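Local coordinates for CBS domain protein (Porphyromonas gingivalis, PDB 2NQW), which is of unknown function but carries, in this fragment, the transporter-associated (CorC_HlyC) domain of a CBS-domain membrane protein, a family tentatively assigned FAD binding, at residues 26-29 / 30-34; 33-36 / 37-40. All coordinates share one frame; numbering follows the deposited sequence.

Interaction 1. Residues 26-29 / 30-34; sequences SDVR and HYLDL
Arg29 and Leu34 meet where helix 25-32 comes to its end. The carbonyl oxygen of Arg29 accepts the amide of Leu34, with Leu34 N 2.9 Å from Arg29 O. This bond is nearly straight, 172° at the hydrogen, and the donor sits in the carbonyl plane on a lone pair. Asp33 turns out of the helix with positive phi, and the chain closes here in a Schellman motif. Asp33 N also bonds weakly to His30 O, at 3.4 Å. The step brings Leu34 CB back over the last turn, 4.0 Å from Arg29 CB. The two side chains cross at about a right angle.

Three ordinary helical bonds precede this cap. The carbonyl oxygens of Ser26, Asp27 and Val28 take the amides of His30, Tyr31 and Leu32; Tyr31 N lies 2.9 Å from Asp27 O. Asp27 O has a further neighbour. Tyr31 CG is anti to its own carbonyl carbon (chi1 -76°), which leans the ring back along the helix and sets Tyr31 CD2 3.2 Å from Asp27 O. His30 CD2 stands over the centre of one face of the Tyr31 ring. The apolar contact is made by Val28 and Leu32, which lie side by side, with Val28 CG1 3.9 Å from Leu32 CD1.

This pair rests on the antiparallel sheet: both on Phe19 of strand 17-20 and Ile89 of strand 84-89, and Leu32 also on Tyr17. Tyr31 meets Phe9 of the edge strand 9-11, and Leu34 reaches Phe92 near the C-terminus.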
ATOM      1  N   SER A  26      -5.297  -6.205  -6.244  0.50  9.26           N
ATOM      2  CA  SER A  26      -5.534  -6.376  -7.697  0.50  9.61           C
ATOM      3  C   SER A  26      -5.409  -5.052  -8.421  0.50  8.96           C
ATOM      4  O   SER A  26      -4.713  -4.944  -9.438  0.50  9.35           O
ATOM      5  CB  SER A  26      -6.942  -6.950  -7.942  0.50  9.32           C
ATOM      6  OG  SER A  26      -6.888  -8.361  -7.792  0.50 11.64           O
ATOM      7  N   ASP A  27      -6.116  -4.046  -7.917  1.00  9.13           N
ATOM      8  CA  ASP A  27      -6.131  -2.747  -8.571  1.00  9.76           C
ATOM      9  C   ASP A  27      -4.789  -2.041  -8.446  1.00  8.83           C
ATOM     10  O   ASP A  27      -4.387  -1.337  -9.368  1.00  9.20           O
ATOM     11  CB  ASP A  27      -7.263  -1.868  -8.067  1.00 10.22           C
ATOM     12  CG  ASP A  27      -8.622  -2.312  -8.613  1.00 11.80           C
ATOM     13  OD1 ASP A  27      -8.677  -3.223  -9.491  1.00 13.03           O
ATOM     14  OD2 ASP A  27      -9.626  -1.759  -8.136  1.00 13.24           O
ATOM     15  N   VAL A  28      -4.080  -2.207  -7.326  1.00  8.43           N
ATOM     16  CA  VAL A  28      -2.728  -1.650  -7.251  1.00  8.05           C
ATOM     17  C   VAL A  28      -1.842  -2.275  -8.345  1.00  7.96           C
ATOM     18  O   VAL A  28      -1.099  -1.557  -9.042  1.00  8.91           O
ATOM     19  CB  VAL A  28      -2.079  -1.860  -5.852  1.00  8.74           C
ATOM     20  CG1 VAL A  28      -0.647  -1.345  -5.830  1.00  9.86           C
ATOM     21  CG2 VAL A  28      -2.903  -1.132  -4.745  1.00  9.56           C
ATOM     22  N   ARG A  29      -1.888  -3.600  -8.497  1.00  8.90           N
ATOM     23  CA  ARG A  29      -1.076  -4.237  -9.521  1.00  9.21           C
ATOM     24  C   ARG A  29      -1.488  -3.778 -10.902  1.00  8.75           C
ATOM     25  O   ARG A  29      -0.641  -3.585 -11.778  1.00  9.24           O
ATOM     26  CB  ARG A  29      -1.177  -5.767  -9.429  1.00  9.36           C
ATOM     27  CG  ARG A  29      -0.570  -6.344  -8.138  1.00  9.54           C
ATOM     28  CD  ARG A  29      -0.405  -7.860  -8.229  1.00 11.41           C
ATOM     29  NE  ARG A  29      -1.702  -8.508  -8.370  1.00 12.99           N
ATOM     30  CZ  ARG A  29      -2.483  -8.947  -7.386  1.00 14.11           C
ATOM     31  NH1 ARG A  29      -2.081  -8.926  -6.112  1.00 12.51           N
ATOM     32  NH2 ARG A  29      -3.692  -9.454  -7.680  1.00 16.63           N
ATOM     33  N   HIS A  30      -2.795  -3.575 -11.103  1.00  8.54           N
ATOM     34  CA  HIS A  30      -3.307  -3.065 -12.396  1.00  8.33           C
ATOM     35  C   HIS A  30      -2.724  -1.683 -12.700  1.00  9.03           C
ATOM     36  O   HIS A  30      -2.148  -1.462 -13.777  1.00 10.18           O
ATOM     37  CB  HIS A  30      -4.835  -2.981 -12.334  1.00  8.97           C
ATOM     38  CG  HIS A  30      -5.458  -2.271 -13.485  1.00  9.76           C
ATOM     39  ND1 HIS A  30      -5.627  -2.875 -14.708  1.00 11.92           N
ATOM     40  CD2 HIS A  30      -5.884  -0.994 -13.618  1.00 10.77           C
ATOM     41  CE1 HIS A  30      -6.168  -1.998 -15.546  1.00 12.10           C
ATOM     42  NE2 HIS A  30      -6.337  -0.846 -14.909  1.00 12.20           N
ATOM     43  N   TYR A  31      -2.852  -0.748 -11.753  1.00  8.73           N
ATOM     44  CA  TYR A  31      -2.452   0.632 -12.031  1.00  9.29           C
ATOM     45  C   TYR A  31      -0.934   0.805 -12.043  1.00  9.85           C
ATOM     46  O   TYR A  31      -0.445   1.727 -12.713  1.00 10.72           O
ATOM     47  CB  TYR A  31      -3.093   1.598 -11.011  1.00 10.34           C
ATOM     48  CG  TYR A  31      -4.565   1.807 -11.326  1.00 10.62           C
ATOM     49  CD1 TYR A  31      -4.968   2.377 -12.544  1.00 13.12           C
ATOM     50  CD2 TYR A  31      -5.559   1.408 -10.428  1.00 12.90           C
ATOM     51  CE1 TYR A  31      -6.311   2.566 -12.861  1.00 14.00           C
ATOM     52  CE2 TYR A  31      -6.930   1.596 -10.752  1.00 13.71           C
ATOM     53  CZ  TYR A  31      -7.267   2.176 -11.962  1.00 13.54           C
ATOM     54  OH  TYR A  31      -8.589   2.379 -12.269  1.00 16.86           O
ATOM     55  N   LEU A  32      -0.182  -0.044 -11.328  1.00  8.86           N
ATOM     56  CA  LEU A  32       1.275   0.099 -11.304  1.00  8.52           C
ATOM     57  C   LEU A  32       1.960  -0.887 -12.236  1.00  8.15           C
ATOM     58  O   LEU A  32       3.186  -0.983 -12.219  1.00  9.38           O
ATOM     59  CB  LEU A  32       1.827  -0.013  -9.878  1.00  8.73           C
ATOM     60  CG  LEU A  32       1.319   1.076  -8.932  1.00  9.23           C
ATOM     61  CD1 LEU A  32       2.032   0.917  -7.584  1.00 10.59           C
ATOM     62  CD2 LEU A  32       1.512   2.475  -9.514  1.00 11.51           C
ATOM     63  N   ASP A  33       1.193  -1.603 -13.062  1.00  8.65           N
ATOM     64  CA  ASP A  33       1.777  -2.523 -14.032  1.00  8.74           C
ATOM     65  C   ASP A  33       2.696  -3.481 -13.332  1.00 10.73           C
ATOM     66  O   ASP A  33       3.789  -3.844 -13.878  1.00  9.88           O
ATOM     67  CB  ASP A  33       2.550  -1.775 -15.128  1.00  9.57           C
ATOM     68  CG  ASP A  33       1.697  -0.806 -15.885  1.00 10.12           C
ATOM     69  OD1 ASP A  33       0.521  -1.122 -16.162  1.00 12.52           O
ATOM     70  OD2 ASP A  33       2.191   0.302 -16.239  1.00 13.14           O
ATOM     71  N   LEU A  34       2.182  -4.149 -12.296  1.00  9.04           N
ATOM     72  CA  LEU A  34       2.978  -5.122 -11.520  1.00  9.38           C
ATOM     73  C   LEU A  34       2.656  -6.554 -11.899  1.00 10.63           C
ATOM     74  O   LEU A  34       1.519  -6.852 -12.273  1.00 11.77           O
ATOM     75  CB  LEU A  34       2.706  -4.961 -10.026  1.00  9.13           C
ATOM     76  CG  LEU A  34       3.060  -3.573  -9.472  1.00  9.75           C
ATOM     77  CD1 LEU A  34       2.676  -3.493  -7.996  1.00 10.20           C
ATOM     78  CD2 LEU A  34       4.528  -3.277  -9.656  1.00 12.51           C
TER

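Interaction 2. Residues 33-36 / 37-40; sequences DLPE and NAFG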
ATOM      1  N   ASP A  33       1.193  -1.603 -13.062  1.00  8.65           N
ATOM      2  CA  ASP A  33       1.777  -2.523 -14.032  1.00  8.74           C
ATOM      3  C   ASP A  33       2.696  -3.481 -13.332  1.00 10.73           C
ATOM      4  O   ASP A  33       3.789  -3.844 -13.878  1.00  9.88           O
ATOM      5  CB  ASP A  33       2.550  -1.775 -15.128  1.00  9.57           C
ATOM      6  CG  ASP A  33       1.697  -0.806 -15.885  1.00 10.12           C
ATOM      7  OD1 ASP A  33       0.521  -1.122 -16.162  1.00 12.52           O
ATOM      8  OD2 ASP A  33       2.191   0.302 -16.239  1.00 13.14           O
ATOM      9  N   LEU A  34       2.182  -4.149 -12.296  1.00  9.04           N
ATOM     10  CA  LEU A  34       2.978  -5.122 -11.520  1.00  9.38           C
ATOM     11  C   LEU A  34       2.656  -6.554 -11.899  1.00 10.63           C
ATOM     12  O   LEU A  34       1.519  -6.852 -12.273  1.00 11.77           O
ATOM     13  CB  LEU A  34       2.706  -4.961 -10.026  1.00  9.13           C
ATOM     14  CG  LEU A  34       3.060  -3.573  -9.472  1.00  9.75           C
ATOM     15  CD1 LEU A  34       2.676  -3.493  -7.996  1.00 10.20           C
ATOM     16  CD2 LEU A  34       4.528  -3.277  -9.656  1.00 12.51           C
ATOM     17  N   PRO A  35       3.634  -7.448 -11.747  1.00 11.74           N
ATOM     18  CA  PRO A  35       3.349  -8.881 -11.943  1.00 12.56           C
ATOM     19  C   PRO A  35       2.436  -9.430 -10.829  1.00 11.64           C
ATOM     20  O   PRO A  35       2.332  -8.858  -9.731  1.00 11.23           O
ATOM     21  CB  PRO A  35       4.730  -9.513 -11.869  1.00 14.45           C
ATOM     22  CG  PRO A  35       5.482  -8.629 -10.936  1.00 15.48           C
ATOM     23  CD  PRO A  35       5.019  -7.209 -11.321  1.00 12.98           C
ATOM     24  N   GLU A  36       1.839 -10.584 -11.091  1.00 12.58           N
ATOM     25  CA  GLU A  36       0.850 -11.143 -10.185  1.00 13.25           C
ATOM     26  C   GLU A  36       1.394 -11.441  -8.808  1.00 12.37           C
ATOM     27  O   GLU A  36       0.643 -11.394  -7.836  1.00 13.51           O
ATOM     28  CB  GLU A  36       0.289 -12.439 -10.782  1.00 16.65           C
ATOM     29  CG  GLU A  36      -0.741 -12.213 -11.806  1.00 21.86           C
ATOM     30  CD  GLU A  36      -1.336 -13.541 -12.238  1.00 28.75           C
ATOM     31  OE1 GLU A  36      -0.561 -14.421 -12.696  1.00 32.09           O
ATOM     32  OE2 GLU A  36      -2.573 -13.692 -12.108  1.00 34.18           O
ATOM     33  N   ASN A  37       2.685 -11.771  -8.736  1.00 11.62           N
ATOM     34  CA  ASN A  37       3.295 -12.136  -7.462  1.00 11.33           C
ATOM     35  C   ASN A  37       3.965 -10.980  -6.758  1.00  9.67           C
ATOM     36  O   ASN A  37       4.729 -11.201  -5.823  1.00 10.51           O
ATOM     37  CB  ASN A  37       4.302 -13.280  -7.653  1.00 13.22           C
ATOM     38  CG  ASN A  37       5.542 -12.856  -8.377  1.00 15.71           C
ATOM     39  OD1 ASN A  37       5.573 -11.837  -9.066  1.00 16.45           O
ATOM     40  ND2 ASN A  37       6.625 -13.632  -8.195  1.00 19.79           N
ATOM     41  N   ALA A  38       3.672  -9.738  -7.133  1.00  9.75           N
ATOM     42  CA  ALA A  38       4.376  -8.593  -6.573  1.00  9.37           C
ATOM     43  C   ALA A  38       4.318  -8.566  -5.039  1.00  8.80           C
ATOM     44  O   ALA A  38       5.285  -8.165  -4.387  1.00  9.73           O
ATOM     45  CB  ALA A  38       3.791  -7.282  -7.130  1.00 10.78           C
ATOM     46  N   PHE A  39       3.160  -8.934  -4.466  1.00  8.66           N
ATOM     47  CA  PHE A  39       2.986  -8.856  -3.004  1.00  8.97           C
ATOM     48  C   PHE A  39       3.045 -10.232  -2.347  1.00  8.92           C
ATOM     49  O   PHE A  39       2.784 -10.357  -1.137  1.00  9.63           O
ATOM     50  CB  PHE A  39       1.691  -8.088  -2.671  1.00  9.30           C
ATOM     51  CG  PHE A  39       1.644  -6.721  -3.311  1.00  8.59           C
ATOM     52  CD1 PHE A  39       2.663  -5.797  -3.083  1.00  9.91           C
ATOM     53  CD2 PHE A  39       0.588  -6.379  -4.141  1.00  9.87           C
ATOM     54  CE1 PHE A  39       2.619  -4.528  -3.682  1.00  9.41           C
ATOM     55  CE2 PHE A  39       0.536  -5.116  -4.741  1.00 10.42           C
ATOM     56  CZ  PHE A  39       1.545  -4.192  -4.526  1.00  9.27           C
ATOM     57  N   GLY A  40       3.412 -11.225  -3.153  1.00  8.55           N
ATOM     58  CA  GLY A  40       3.823 -12.526  -2.603  1.00  9.99           C
ATOM     59  C   GLY A  40       2.777 -13.276  -1.811  1.00  9.77           C
ATOM     60  O   GLY A  40       1.573 -13.005  -1.879  1.00 10.45           O
TER
HETATM   61  O   HOH W   1       0.722  -9.884  -5.569  1.00 11.05           O
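This is a local contact in the connection between helix 25-32 and helix 40-43, built on two successive type I beta turns. The first runs from Pro35 to Ala38, the second from Asn37 to Gly40. Leu34 stands just before the first turn, and its side chain packs on residues four and five places further on.

Leu34 CB lies 3.9 Å from Ala38 CB. The CD1 branch of Leu34 reaches past it to Phe39 CZ, at 3.7 Å. Here the leucine and phenylalanine side chains cross at about a right angle. Phe39 CG is anti to its own carbonyl carbon (chi1 -55°), and the ring swings back so that Ala38 CB lies over the centre of one face.

The first turn is closed by one direct bond, from Ala38 N to Pro35 O at 3.1 Å. Its donor stands well above the carbonyl plane, not on a lone pair. Gly40 N donates to Asn37 O and closes the second turn. A water ties the two turns together: it donates to Glu36 O at 2.7 Å and accepts from Phe39 N at 2.8 Å. Asn37 CG sits between its backbone N and carbonyl carbon (chi1 71°). This brings the amide back along the chain, with Asn37 OD1 3.7 Å from Pro35 CG.

Phe39 also packs on Phe72 and Phe74 of strand 72-79, and on Leu25 of helix 25-32. The hydrogen bonds described here involve backbone groups and one water, while Leu34, Ala38 and Phe39 form a small apolar cluster beside strand 72-79. The water satisfies two backbone groups that the turn bonds do not use.

In the fold
Interaction 1 comes first along the chain, on helix 25-32, and interaction 2 follows directly in the connection to helix 40-43. They share Asp33 and Leu34, and their centres are about 8 Å apart. The side chain of Arg29 bridges them: Arg29 CD lies 3.3 Å from Pro35 O, and Arg29 CG packs on Phe39 CE2. Val28 CG1 also touches Phe39 CZ. Both contacts pack on the same antiparallel sheet, the helix on strands 17-20 and 84-89, the turns on strand 72-79. Together they lead the chain off the helix and across the sheet within the transporter-associated domain.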